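Local coordinates for Mlr3007 protein (PDB 3QQM) that probably transaminates leucine, isoleucine and valine with 2-oxoglutarate as a class-IV aminotransferase that carries pyridoxal 5'-phosphate on a lysine, at residues P89-L93 and L212-I216; D138-L142 and G152-V157; V165-L171 and R189-Y195. All blocks are in the same frame, centred on the assembly; numbering follows the deposited sequence.

Interaction 1. Residues P89-L93 and L212-I216; sequences PYEPL and LRGLI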
ATOM      1  N   PRO A  89      10.762 -12.540   8.772  1.00 20.08           N
ATOM      2  CA  PRO A  89      11.446 -11.397   9.377  1.00 20.59           C
ATOM      3  C   PRO A  89      11.384 -10.112   8.558  1.00 20.69           C
ATOM      4  O   PRO A  89      11.623 -10.128   7.365  1.00 20.56           O
ATOM      5  CB  PRO A  89      12.908 -11.881   9.496  1.00 21.41           C
ATOM      6  CG  PRO A  89      12.826 -13.324   9.529  1.00 21.57           C
ATOM      7  CD  PRO A  89      11.654 -13.699   8.652  1.00 20.75           C
ATOM      8  N   TYR A  90      11.041  -9.011   9.214  1.00 21.42           N
ATOM      9  CA  TYR A  90      11.003  -7.711   8.562  1.00 21.91           C
ATOM     10  C   TYR A  90      12.435  -7.235   8.354  1.00 23.39           C
ATOM     11  O   TYR A  90      13.268  -7.350   9.248  1.00 23.58           O
ATOM     12  CB  TYR A  90      10.215  -6.715   9.405  1.00 21.51           C
ATOM     13  CG  TYR A  90      10.319  -5.265   8.954  1.00 21.51           C
ATOM     14  CD1 TYR A  90       9.947  -4.884   7.666  1.00 21.78           C
ATOM     15  CD2 TYR A  90      10.723  -4.262   9.840  1.00 21.29           C
ATOM     16  CE1 TYR A  90      10.022  -3.541   7.256  1.00 21.32           C
ATOM     17  CE2 TYR A  90      10.789  -2.920   9.434  1.00 21.03           C
ATOM     18  CZ  TYR A  90      10.440  -2.575   8.148  1.00 20.76           C
ATOM     19  OH  TYR A  90      10.496  -1.264   7.733  1.00 21.70           O
ATOM     20  N   GLU A  91      12.731  -6.739   7.156  1.00 24.50           N
ATOM     21  CA  GLU A  91      14.089  -6.258   6.846  1.00 26.15           C
ATOM     22  C   GLU A  91      14.008  -4.770   6.649  1.00 25.93           C
ATOM     23  O   GLU A  91      13.761  -4.303   5.566  1.00 26.11           O
ATOM     24  CB  GLU A  91      14.617  -6.967   5.597  1.00 26.85           C
ATOM     25  CG  GLU A  91      14.660  -8.523   5.734  1.00 29.10           C
ATOM     26  CD  GLU A  91      15.116  -9.217   4.439  1.00 32.52           C
ATOM     27  OE1 GLU A  91      14.972  -8.603   3.339  1.00 34.41           O
ATOM     28  OE2 GLU A  91      15.617 -10.368   4.519  1.00 34.42           O
ATOM     29  N   PRO A  92      14.222  -4.005   7.699  1.00 26.54           N
ATOM     30  CA  PRO A  92      14.048  -2.578   7.460  1.00 26.56           C
ATOM     31  C   PRO A  92      15.052  -1.985   6.487  1.00 27.33           C
ATOM     32  O   PRO A  92      16.117  -2.567   6.257  1.00 27.69           O
ATOM     33  CB  PRO A  92      14.250  -1.971   8.848  1.00 26.85           C
ATOM     34  CG  PRO A  92      15.180  -2.938   9.558  1.00 27.44           C
ATOM     35  CD  PRO A  92      14.991  -4.288   8.928  1.00 27.18           C
ATOM     36  N   LEU A  93      14.680  -0.856   5.880  1.00 27.39           N
ATOM     37  CA  LEU A  93      15.586  -0.141   4.993  1.00 28.34           C
ATOM     38  C   LEU A  93      16.545   0.652   5.870  1.00 29.55           C
ATOM     39  O   LEU A  93      16.156   1.112   6.961  1.00 29.56           O
ATOM     40  CB  LEU A  93      14.839   0.856   4.097  1.00 27.67           C
ATOM     41  CG  LEU A  93      13.780   0.358   3.095  1.00 26.86           C
ATOM     42  CD1 LEU A  93      13.187   1.545   2.380  1.00 26.21           C
ATOM     43  CD2 LEU A  93      14.360  -0.624   2.093  1.00 26.81           C
ATOM     44  N   LEU A 212       3.747  -1.126   6.248  1.00 13.48           N
ATOM     45  CA  LEU A 212       4.849  -1.985   6.559  1.00 14.33           C
ATOM     46  C   LEU A 212       6.143  -1.216   6.814  1.00 15.03           C
ATOM     47  O   LEU A 212       6.802  -1.448   7.815  1.00 15.20           O
ATOM     48  CB  LEU A 212       5.082  -2.990   5.432  1.00 13.99           C
ATOM     49  CG  LEU A 212       6.302  -3.886   5.613  1.00 14.95           C
ATOM     50  CD1 LEU A 212       6.195  -4.696   6.938  1.00 13.53           C
ATOM     51  CD2 LEU A 212       6.543  -4.802   4.365  1.00 13.86           C
ATOM     52  N   ARG A 213       6.473  -0.279   5.935  1.00 15.58           N
ATOM     53  CA  ARG A 213       7.765   0.426   6.043  1.00 16.55           C
ATOM     54  C   ARG A 213       7.768   1.834   6.565  1.00 16.50           C
ATOM     55  O   ARG A 213       8.832   2.345   6.851  1.00 17.32           O
ATOM     56  CB  ARG A 213       8.457   0.451   4.671  1.00 16.67           C
ATOM     57  CG  ARG A 213       8.776  -0.905   4.152  1.00 18.15           C
ATOM     58  CD  ARG A 213       9.760  -0.887   2.996  1.00 19.94           C
ATOM     59  NE  ARG A 213      10.064  -2.257   2.549  1.00 21.10           N
ATOM     60  CZ  ARG A 213      10.999  -3.026   3.094  1.00 22.68           C
ATOM     61  NH1 ARG A 213      11.743  -2.586   4.096  1.00 23.45           N
ATOM     62  NH2 ARG A 213      11.174  -4.254   2.653  1.00 24.40           N
ATOM     63  N   GLY A 214       6.617   2.458   6.715  1.00 16.02           N
ATOM     64  CA  GLY A 214       6.588   3.858   7.127  1.00 16.29           C
ATOM     65  C   GLY A 214       6.990   4.707   5.914  1.00 16.46           C
ATOM     66  O   GLY A 214       6.944   4.210   4.772  1.00 16.15           O
ATOM     67  N   LEU A 215       7.348   5.988   6.133  1.00 16.81           N
ATOM     68  CA  LEU A 215       7.784   6.860   5.030  1.00 17.04           C
ATOM     69  C   LEU A 215       9.190   6.531   4.568  1.00 17.34           C
ATOM     70  O   LEU A 215      10.100   6.261   5.371  1.00 17.79           O
ATOM     71  CB  LEU A 215       7.725   8.335   5.416  1.00 17.67           C
ATOM     72  CG  LEU A 215       6.330   8.927   5.558  1.00 17.25           C
ATOM     73  CD1 LEU A 215       6.400  10.292   6.181  1.00 17.38           C
ATOM     74  CD2 LEU A 215       5.620   8.964   4.182  1.00 16.19           C
ATOM     75  N   ILE A 216       9.353   6.551   3.256  1.00 17.33           N
ATOM     76  CA  ILE A 216      10.601   6.271   2.621  1.00 17.75           C
ATOM     77  C   ILE A 216      10.997   7.493   1.793  1.00 18.68           C
ATOM     78  O   ILE A 216      10.276   7.887   0.875  1.00 18.22           O
ATOM     79  CB  ILE A 216      10.482   5.072   1.698  1.00 17.56           C
ATOM     80  CG1 ILE A 216       9.927   3.849   2.456  1.00 16.95           C
ATOM     81  CG2 ILE A 216      11.847   4.746   1.067  1.00 17.31           C
ATOM     82  CD1 ILE A 216       9.499   2.724   1.542  1.00 15.74           C
TER
HETATM   83  O   HOH W   1      11.922  -0.347   5.922  1.00 23.54           O
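Y90, E91 and L93 meet L212, R213 and I216 in a mixed contact, apolar between side chains and polar through the carbonyl of E91, where the loop after strand 83-89 runs past the start of strand 214-220. The two segments run almost the same way, 3° apart end to end, yet their CA atoms never come nearer than the 7.1 Å between P92 and R213, too far for backbone pairing. The gap is spanned by R213, whose side chain is extended from CG to NE. Its NH1 donates to E91 O at 3.0 Å in a nearly straight bond (172°), the acceptor lying at the guanidinium edge in its plane. That same NH1 also donates to a water, which accepts from L93 N as well and is hydrogen-bonded to Y90 OH, so one water links three groups. The loop leads from the four-stranded antiparallel sheet to the six-stranded mixed one, consistent with the linker between the two domains of the class-IV aminotransferase fold. With CG anti to the backbone N (chi1 169°), Y90 lays its ring alongside L212, CD1 of Y90 lying 3.8 Å from CD1 of L212, while P92 N sits over one ring face. L93 crosses R213 at about a right angle, its CD2 over a guanidinium face, and its CD1 reaches CG2 of I216 at 3.7 Å. W99 of the next strand touches both L93 and I216, and R23 NE is hydrogen-bonded to L212 O.

Interaction 2. Residues D138-L142 and G152-V157; sequences DEVLL and GTITNV. With EDO (1,2-ethanediol), chain T; EDO (1,2-ethanediol), chain B.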
ATOM      1  N   ASP A 138      13.308   1.926  -7.626  1.00 20.03           N
ATOM      2  CA  ASP A 138      13.006   1.157  -6.429  1.00 19.84           C
ATOM      3  C   ASP A 138      11.485   1.072  -6.336  1.00 19.13           C
ATOM      4  O   ASP A 138      10.929   0.062  -5.848  1.00 18.96           O
ATOM      5  CB  ASP A 138      13.610   1.833  -5.221  1.00 20.13           C
ATOM      6  CG  ASP A 138      15.125   1.840  -5.271  1.00 21.39           C
ATOM      7  OD1 ASP A 138      15.719   0.731  -5.124  1.00 22.25           O
ATOM      8  OD2 ASP A 138      15.716   2.936  -5.426  1.00 21.45           O
ATOM      9  N   GLU A 139      10.813   2.111  -6.867  1.00 18.47           N
ATOM     10  CA  GLU A 139       9.351   2.164  -6.907  1.00 17.60           C
ATOM     11  C   GLU A 139       8.895   2.881  -8.177  1.00 17.42           C
ATOM     12  O   GLU A 139       9.533   3.804  -8.650  1.00 17.68           O
ATOM     13  CB  GLU A 139       8.798   2.829  -5.635  1.00 17.23           C
ATOM     14  CG  GLU A 139       7.271   3.062  -5.553  1.00 17.00           C
ATOM     15  CD  GLU A 139       6.428   1.774  -5.648  1.00 17.65           C
ATOM     16  OE1 GLU A 139       6.626   0.987  -6.589  1.00 17.02           O
ATOM     17  OE2 GLU A 139       5.486   1.614  -4.830  1.00 18.50           O
ATOM     18  N   VAL A 140       7.760   2.439  -8.703  1.00 17.09           N
ATOM     19  CA  VAL A 140       7.198   2.954  -9.918  1.00 16.64           C
ATOM     20  C   VAL A 140       5.883   3.624  -9.621  1.00 16.44           C
ATOM     21  O   VAL A 140       5.010   3.025  -8.983  1.00 16.41           O
ATOM     22  CB  VAL A 140       6.971   1.775 -10.914  1.00 16.86           C
ATOM     23  CG1 VAL A 140       6.334   2.246 -12.224  1.00 15.99           C
ATOM     24  CG2 VAL A 140       8.269   1.091 -11.177  1.00 16.18           C
ATOM     25  N   LEU A 141       5.722   4.858 -10.089  1.00 16.25           N
ATOM     26  CA  LEU A 141       4.486   5.573  -9.884  1.00 15.81           C
ATOM     27  C   LEU A 141       3.577   5.426 -11.100  1.00 15.88           C
ATOM     28  O   LEU A 141       4.051   5.256 -12.234  1.00 16.49           O
ATOM     29  CB  LEU A 141       4.735   7.063  -9.636  1.00 15.89           C
ATOM     30  CG  LEU A 141       5.695   7.473  -8.512  1.00 16.21           C
ATOM     31  CD1 LEU A 141       5.692   9.006  -8.344  1.00 14.96           C
ATOM     32  CD2 LEU A 141       5.335   6.768  -7.193  1.00 15.10           C
ATOM     33  N   LEU A 142       2.269   5.484 -10.847  1.00 15.34           N
ATOM     34  CA  LEU A 142       1.251   5.423 -11.878  1.00 15.32           C
ATOM     35  C   LEU A 142       0.359   6.669 -11.788  1.00 15.26           C
ATOM     36  O   LEU A 142       0.019   7.121 -10.693  1.00 14.85           O
ATOM     37  CB  LEU A 142       0.348   4.184 -11.713  1.00 14.99           C
ATOM     38  CG  LEU A 142       0.980   2.794 -11.823  1.00 15.03           C
ATOM     39  CD1 LEU A 142       1.731   2.484 -10.541  1.00 15.18           C
ATOM     40  CD2 LEU A 142      -0.077   1.740 -12.068  1.00 13.15           C
ATOM     41  N   GLY A 152       2.140   4.566  -5.875  1.00 13.41           N
ATOM     42  CA  GLY A 152       3.165   3.648  -6.319  1.00 13.46           C
ATOM     43  C   GLY A 152       2.519   2.267  -6.415  1.00 13.38           C
ATOM     44  O   GLY A 152       1.363   2.078  -5.986  1.00 13.24           O
ATOM     45  N   THR A 153       3.232   1.311  -6.988  1.00 13.39           N
ATOM     46  CA  THR A 153       2.729  -0.038  -7.074  1.00 13.62           C
ATOM     47  C   THR A 153       2.457  -0.640  -5.667  1.00 13.77           C
ATOM     48  O   THR A 153       1.570  -1.489  -5.518  1.00 14.03           O
ATOM     49  CB  THR A 153       3.721  -0.962  -7.796  1.00 14.39           C
ATOM     50  OG1 THR A 153       4.894  -1.163  -6.982  1.00 14.00           O
ATOM     51  CG2 THR A 153       4.106  -0.379  -9.178  1.00 14.04           C
ATOM     52  N   ILE A 154       3.220  -0.234  -4.647  1.00 13.86           N
ATOM     53  CA  ILE A 154       3.001  -0.769  -3.290  1.00 14.17           C
ATOM     54  C   ILE A 154       3.052   0.303  -2.208  1.00 13.79           C
ATOM     55  O   ILE A 154       3.175  -0.008  -1.008  1.00 13.64           O
ATOM     56  CB  ILE A 154       4.021  -1.891  -2.923  1.00 14.59           C
ATOM     57  CG1 ILE A 154       5.448  -1.335  -2.960  1.00 15.89           C
ATOM     58  CG2 ILE A 154       3.859  -3.077  -3.848  1.00 14.66           C
ATOM     59  CD1 ILE A 154       6.547  -2.328  -2.541  1.00 17.79           C
ATOM     60  N   THR A 155       2.933   1.553  -2.626  1.00 13.64           N
ATOM     61  CA  THR A 155       3.009   2.671  -1.711  1.00 13.46           C
ATOM     62  C   THR A 155       2.119   3.816  -2.141  1.00 13.39           C
ATOM     63  O   THR A 155       1.659   3.855  -3.269  1.00 13.07           O
ATOM     64  CB  THR A 155       4.437   3.252  -1.697  1.00 13.85           C
ATOM     65  OG1 THR A 155       4.830   3.548  -3.037  1.00 14.02           O
ATOM     66  CG2 THR A 155       5.469   2.277  -1.107  1.00 13.73           C
ATOM     67  N   ASN A 156       1.846   4.716  -1.193  1.00 13.17           N
ATOM     68  CA  ASN A 156       1.150   5.950  -1.454  1.00 12.85           C
ATOM     69  C   ASN A 156       2.258   7.015  -1.523  1.00 12.95           C
ATOM     70  O   ASN A 156       3.326   6.824  -0.952  1.00 12.48           O
ATOM     71  CB  ASN A 156       0.128   6.262  -0.374  1.00 12.50           C
ATOM     72  CG  ASN A 156      -1.119   5.381  -0.473  1.00 12.36           C
ATOM     73  OD1 ASN A 156      -1.431   4.618   0.442  1.00 10.53           O
ATOM     74  ND2 ASN A 156      -1.821   5.466  -1.610  1.00 11.48           N
ATOM     75  N   VAL A 157       1.987   8.120  -2.217  1.00 12.91           N
ATOM     76  CA  VAL A 157       2.952   9.201  -2.438  1.00 13.02           C
ATOM     77  C   VAL A 157       2.689  10.381  -1.526  1.00 13.59           C
ATOM     78  O   VAL A 157       1.551  10.725  -1.266  1.00 13.46           O
ATOM     79  CB  VAL A 157       2.876   9.683  -3.908  1.00 13.31           C
ATOM     80  CG1 VAL A 157       3.875  10.828  -4.171  1.00 12.51           C
ATOM     81  CG2 VAL A 157       3.116   8.517  -4.853  1.00 11.54           C
TER
HETATM   82  C1  EDO T 275       8.274  -3.585  -5.196  1.00 28.40           C
HETATM   83  O1  EDO T 275       8.810  -4.567  -6.085  1.00 28.94           O
HETATM   84  C2  EDO T 275       9.043  -2.274  -5.358  1.00 27.31           C
HETATM   85  O2  EDO T 275       8.437  -1.432  -6.336  1.00 24.83           O
HETATM   86  C1  EDO B 306      19.323  -0.120  -5.648  1.00 60.48           C
HETATM   87  O1  EDO B 306      18.261   0.415  -4.846  1.00 59.99           O
HETATM   88  C2  EDO B 306      19.130   0.259  -7.115  1.00 60.55           C
HETATM   89  O2  EDO B 306      18.776   1.646  -7.266  1.00 60.73           O
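The carboxylate of E139 is buried and gripped by four protein donors, three of them from the turn at 153-155. On E139 OE1 the syn lone pair takes the hydroxyl T153 OG1 at 2.8 Å, while V140 N, from the same strand, approaches on the anti side, out of the carboxylate plane. On E139 OE2 the syn lone pair receives I154 N at 2.9 Å, nearly straight at 170°, and the anti lone pair takes T155 OG1 at 2.7 Å. A bend at chi2 (60°) swings the carboxylate into the turn. With a leucine in place of E139, the T153 and T155 hydroxyls and the I154 N-H would probably lose their acceptor and the turn would be freer to shift. G152 leaves room for the carboxylate, since a CB there would run into OE2 of E139. Beside it, T153 N donates to V140 O at 3.2 Å, and L141 CD2 packs on V157 CG2 at 3.7 Å. L141 and G152 form an antiparallel non-hydrogen-bonded pair, where strands 139-143 and 149-152 lie side by side. E151, the turn and N156, which opens strand 156-160, fit the start of the class-IV aminotransferase signature, which in relatives lies beside the cofactor.

Interaction 3. Residues V165-L171 and R189-Y195; sequences VLATPRL and RAEEAIY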
ATOM      1  N   VAL A 165       3.762  20.239   4.876  1.00 20.94           N
ATOM      2  CA  VAL A 165       2.610  19.370   4.774  1.00 19.83           C
ATOM      3  C   VAL A 165       2.885  18.309   3.707  1.00 18.87           C
ATOM      4  O   VAL A 165       3.458  18.617   2.675  1.00 18.99           O
ATOM      5  CB  VAL A 165       1.338  20.163   4.437  1.00 19.90           C
ATOM      6  CG1 VAL A 165       0.186  19.217   4.122  1.00 19.68           C
ATOM      7  CG2 VAL A 165       0.979  21.092   5.588  1.00 19.72           C
ATOM      8  N   LEU A 166       2.540  17.056   4.002  1.00 17.71           N
ATOM      9  CA  LEU A 166       2.724  15.956   3.069  1.00 17.06           C
ATOM     10  C   LEU A 166       1.483  15.851   2.148  1.00 16.48           C
ATOM     11  O   LEU A 166       0.452  15.306   2.525  1.00 16.31           O
ATOM     12  CB  LEU A 166       2.988  14.655   3.836  1.00 16.69           C
ATOM     13  CG  LEU A 166       4.316  14.667   4.668  1.00 17.72           C
ATOM     14  CD1 LEU A 166       4.354  13.509   5.681  1.00 17.64           C
ATOM     15  CD2 LEU A 166       5.580  14.663   3.806  1.00 15.91           C
ATOM     16  N   ALA A 167       1.588  16.436   0.962  1.00 16.37           N
ATOM     17  CA  ALA A 167       0.501  16.444  -0.017  1.00 15.89           C
ATOM     18  C   ALA A 167       0.464  15.075  -0.642  1.00 14.98           C
ATOM     19  O   ALA A 167       1.466  14.619  -1.157  1.00 15.40           O
ATOM     20  CB  ALA A 167       0.728  17.545  -1.084  1.00 15.73           C
ATOM     21  N   THR A 168      -0.678  14.408  -0.540  1.00 14.39           N
ATOM     22  CA  THR A 168      -0.860  13.059  -1.059  1.00 13.87           C
ATOM     23  C   THR A 168      -2.079  13.058  -1.985  1.00 14.02           C
ATOM     24  O   THR A 168      -3.068  13.747  -1.693  1.00 13.58           O
ATOM     25  CB  THR A 168      -1.057  12.062   0.108  1.00 13.94           C
ATOM     26  OG1 THR A 168      -0.890  10.729  -0.364  1.00 13.54           O
ATOM     27  CG2 THR A 168      -2.445  12.221   0.776  1.00 12.52           C
ATOM     28  N   PRO A 169      -2.019  12.306  -3.106  1.00 14.29           N
ATOM     29  CA  PRO A 169      -3.126  12.319  -4.036  1.00 14.75           C
ATOM     30  C   PRO A 169      -4.510  12.033  -3.410  1.00 15.15           C
ATOM     31  O   PRO A 169      -4.669  11.106  -2.608  1.00 15.06           O
ATOM     32  CB  PRO A 169      -2.733  11.244  -5.035  1.00 14.54           C
ATOM     33  CG  PRO A 169      -1.290  11.297  -5.066  1.00 14.19           C
ATOM     34  CD  PRO A 169      -0.902  11.511  -3.647  1.00 14.43           C
ATOM     35  N   ARG A 170      -5.483  12.843  -3.815  1.00 15.88           N
ATOM     36  CA  ARG A 170      -6.863  12.732  -3.357  1.00 16.45           C
ATOM     37  C   ARG A 170      -7.401  11.414  -3.842  1.00 16.05           C
ATOM     38  O   ARG A 170      -7.138  11.007  -4.958  1.00 15.58           O
ATOM     39  CB  ARG A 170      -7.690  13.908  -3.886  1.00 17.01           C
ATOM     40  CG  ARG A 170      -8.927  14.183  -3.105  1.00 18.91           C
ATOM     41  CD  ARG A 170      -9.555  15.528  -3.473  1.00 20.87           C
ATOM     42  NE  ARG A 170     -10.261  15.480  -4.743  1.00 22.37           N
ATOM     43  CZ  ARG A 170     -10.821  16.534  -5.332  1.00 24.13           C
ATOM     44  NH1 ARG A 170     -10.690  17.752  -4.819  1.00 24.33           N
ATOM     45  NH2 ARG A 170     -11.477  16.373  -6.469  1.00 24.58           N
ATOM     46  N   LEU A 171      -8.190  10.768  -2.999  1.00 16.33           N
ATOM     47  CA  LEU A 171      -8.712   9.445  -3.267  1.00 16.27           C
ATOM     48  C   LEU A 171      -9.473   9.295  -4.612  1.00 16.69           C
ATOM     49  O   LEU A 171      -9.306   8.269  -5.303  1.00 16.41           O
ATOM     50  CB  LEU A 171      -9.599   9.005  -2.111  1.00 16.41           C
ATOM     51  CG  LEU A 171      -9.861   7.506  -2.061  1.00 17.17           C
ATOM     52  CD1 LEU A 171      -8.515   6.745  -1.916  1.00 16.25           C
ATOM     53  CD2 LEU A 171     -10.836   7.188  -0.905  1.00 18.23           C
ATOM     54  N   ARG A 189      -0.832  15.476   9.346  1.00 20.38           N
ATOM     55  CA  ARG A 189       0.500  15.543   8.736  1.00 20.56           C
ATOM     56  C   ARG A 189       0.435  15.501   7.215  1.00 20.20           C
ATOM     57  O   ARG A 189       1.276  16.084   6.541  1.00 20.41           O
ATOM     58  CB  ARG A 189       1.368  14.406   9.224  1.00 20.47           C
ATOM     59  CG  ARG A 189       1.578  14.428  10.695  1.00 21.34           C
ATOM     60  CD  ARG A 189       2.518  13.343  11.118  1.00 21.23           C
ATOM     61  NE  ARG A 189       2.677  13.395  12.545  1.00 22.34           N
ATOM     62  CZ  ARG A 189       3.452  14.276  13.179  1.00 23.42           C
ATOM     63  NH1 ARG A 189       4.148  15.203  12.512  1.00 22.53           N
ATOM     64  NH2 ARG A 189       3.521  14.237  14.493  1.00 23.99           N
ATOM     65  N   ALA A 190      -0.537  14.777   6.676  1.00 19.71           N
ATOM     66  CA  ALA A 190      -0.728  14.717   5.252  1.00 19.43           C
ATOM     67  C   ALA A 190      -2.055  15.406   4.902  1.00 19.65           C
ATOM     68  O   ALA A 190      -2.946  15.524   5.754  1.00 19.93           O
ATOM     69  CB  ALA A 190      -0.734  13.275   4.791  1.00 18.75           C
ATOM     70  N   GLU A 191      -2.164  15.885   3.667  1.00 19.48           N
ATOM     71  CA  GLU A 191      -3.378  16.520   3.168  1.00 20.11           C
ATOM     72  C   GLU A 191      -3.619  16.058   1.752  1.00 19.41           C
ATOM     73  O   GLU A 191      -2.682  15.783   1.017  1.00 18.57           O
ATOM     74  CB  GLU A 191      -3.289  18.035   3.182  1.00 21.10           C
ATOM     75  CG  GLU A 191      -3.390  18.650   4.562  1.00 23.92           C
ATOM     76  CD  GLU A 191      -3.163  20.152   4.562  1.00 27.64           C
ATOM     77  OE1 GLU A 191      -3.066  20.752   3.452  1.00 29.50           O
ATOM     78  OE2 GLU A 191      -3.081  20.735   5.689  1.00 30.70           O
ATOM     79  N   GLU A 192      -4.886  15.954   1.386  1.00 19.15           N
ATOM     80  CA  GLU A 192      -5.227  15.537   0.056  1.00 18.95           C
ATOM     81  C   GLU A 192      -4.902  16.630  -0.957  1.00 18.88           C
ATOM     82  O   GLU A 192      -4.970  17.832  -0.661  1.00 19.32           O
ATOM     83  CB  GLU A 192      -6.684  15.065  -0.040  1.00 18.94           C
ATOM     84  CG  GLU A 192      -6.882  13.654   0.577  1.00 19.22           C
ATOM     85  CD  GLU A 192      -8.248  13.075   0.279  1.00 19.42           C
ATOM     86  OE1 GLU A 192      -9.219  13.818   0.449  1.00 20.46           O
ATOM     87  OE2 GLU A 192      -8.339  11.876  -0.122  1.00 18.94           O
ATOM     88  N   ALA A 193      -4.483  16.200  -2.132  1.00 18.23           N
ATOM     89  CA  ALA A 193      -4.119  17.139  -3.184  1.00 18.41           C
ATOM     90  C   ALA A 193      -4.070  16.431  -4.529  1.00 17.72           C
ATOM     91  O   ALA A 193      -4.221  15.245  -4.602  1.00 16.94           O
ATOM     92  CB  ALA A 193      -2.760  17.816  -2.856  1.00 18.18           C
ATOM     93  N   ILE A 194      -3.884  17.208  -5.585  1.00 18.40           N
ATOM     94  CA  ILE A 194      -3.825  16.703  -6.944  1.00 18.24           C
ATOM     95  C   ILE A 194      -2.570  17.263  -7.604  1.00 18.33           C
ATOM     96  O   ILE A 194      -2.288  18.457  -7.522  1.00 18.33           O
ATOM     97  CB  ILE A 194      -5.037  17.153  -7.742  1.00 18.53           C
ATOM     98  CG1 ILE A 194      -6.327  16.751  -7.028  1.00 19.25           C
ATOM     99  CG2 ILE A 194      -5.010  16.558  -9.135  1.00 18.05           C
ATOM    100  CD1 ILE A 194      -7.605  17.348  -7.688  1.00 20.12           C
ATOM    101  N   TYR A 195      -1.806  16.396  -8.236  1.00 18.10           N
ATOM    102  CA  TYR A 195      -0.596  16.828  -8.915  1.00 18.58           C
ATOM    103  C   TYR A 195      -0.106  15.793  -9.931  1.00 18.69           C
ATOM    104  O   TYR A 195      -0.431  14.617  -9.844  1.00 18.27           O
ATOM    105  CB  TYR A 195       0.508  17.204  -7.900  1.00 18.63           C
ATOM    106  CG  TYR A 195       0.792  16.182  -6.805  1.00 18.02           C
ATOM    107  CD1 TYR A 195       1.488  15.012  -7.066  1.00 17.89           C
ATOM    108  CD2 TYR A 195       0.454  16.439  -5.501  1.00 18.26           C
ATOM    109  CE1 TYR A 195       1.774  14.102  -6.041  1.00 17.02           C
ATOM    110  CE2 TYR A 195       0.774  15.551  -4.469  1.00 17.31           C
ATOM    111  CZ  TYR A 195       1.409  14.389  -4.746  1.00 16.80           C
ATOM    112  OH  TYR A 195       1.676  13.517  -3.709  1.00 15.76           O
TER
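L166 and T168 each hold the opposite strand through both their N-H and their C=O, the pattern of parallel pairing. L166 N donates to R189 O at 3.0 Å and E191 N returns a bond to L166 O; T168 N then donates to E191 O at 2.9 Å and A193 N to T168 O. R170 N continues the series to A193 O at 2.8 Å. The strand axes diverge by 43°, so the two-stranded sheet is strongly twisted.

Beyond the last bridge Y195 bends back, its CG between the backbone N and the carbonyl carbon (chi1 50°). Y195 OH donates to A167 O at 2.8 Å, coming from above the carbonyl plane, and lies 3.3 Å from P169 CD. The ring also packs on the A167 methyl, which in turn meets CB of A193. At the other end V165 crosses the E191 side chain at about a right angle, its CG1 3.6 Å from CG of E191.

Past the end of strand 166-169, E192 OE2 accepts a bond from L171 N at 3.1 Å, the donor standing above the carboxylate plane, while I194 CD1 sits over one face of the R170 guanidinium, 4.0 Å above its plane.

The second shell fixes these groups. R181 makes a salt bridge to E192 OE2 and a hydrogen bond to P169 O, D172 pairs with R170, and V157 O holds T168 OG1. Helix 179-186, the link of this beta-alpha-beta unit, sets L184 and L185 against A190.

Since R170 and E192 keep their charged atoms apart and each has another partner, the strands are joined mainly by backbone bonds, with Y195 OH and E192 OE2 adding one each, and not by a salt bridge between R170 and E192; the R181 charge together with L171 N is likely to favour an ionised E192.

In the fold
From the N terminus, the chain finishes strand 83-89 of the four-stranded sheet and enters interaction 1 at 89-93, but that loop is closed only near the C terminus, at 212-216. The other two contacts nest inside it, one after the other without crossing. Interaction 2 closes first, after a short excursion between 138-142 and 152-157, within the six-stranded sheet that strand 214-220 also joins. Interaction 3 then closes around helix 179-186. Interactions 2 and 3 meet through V157, while L215 CD1 packs on L166 CD1, 3.8 Å away, bringing the two-stranded sheet against the larger one. Interactions 1 and 2 stay about 5 Å apart at their nearest atoms.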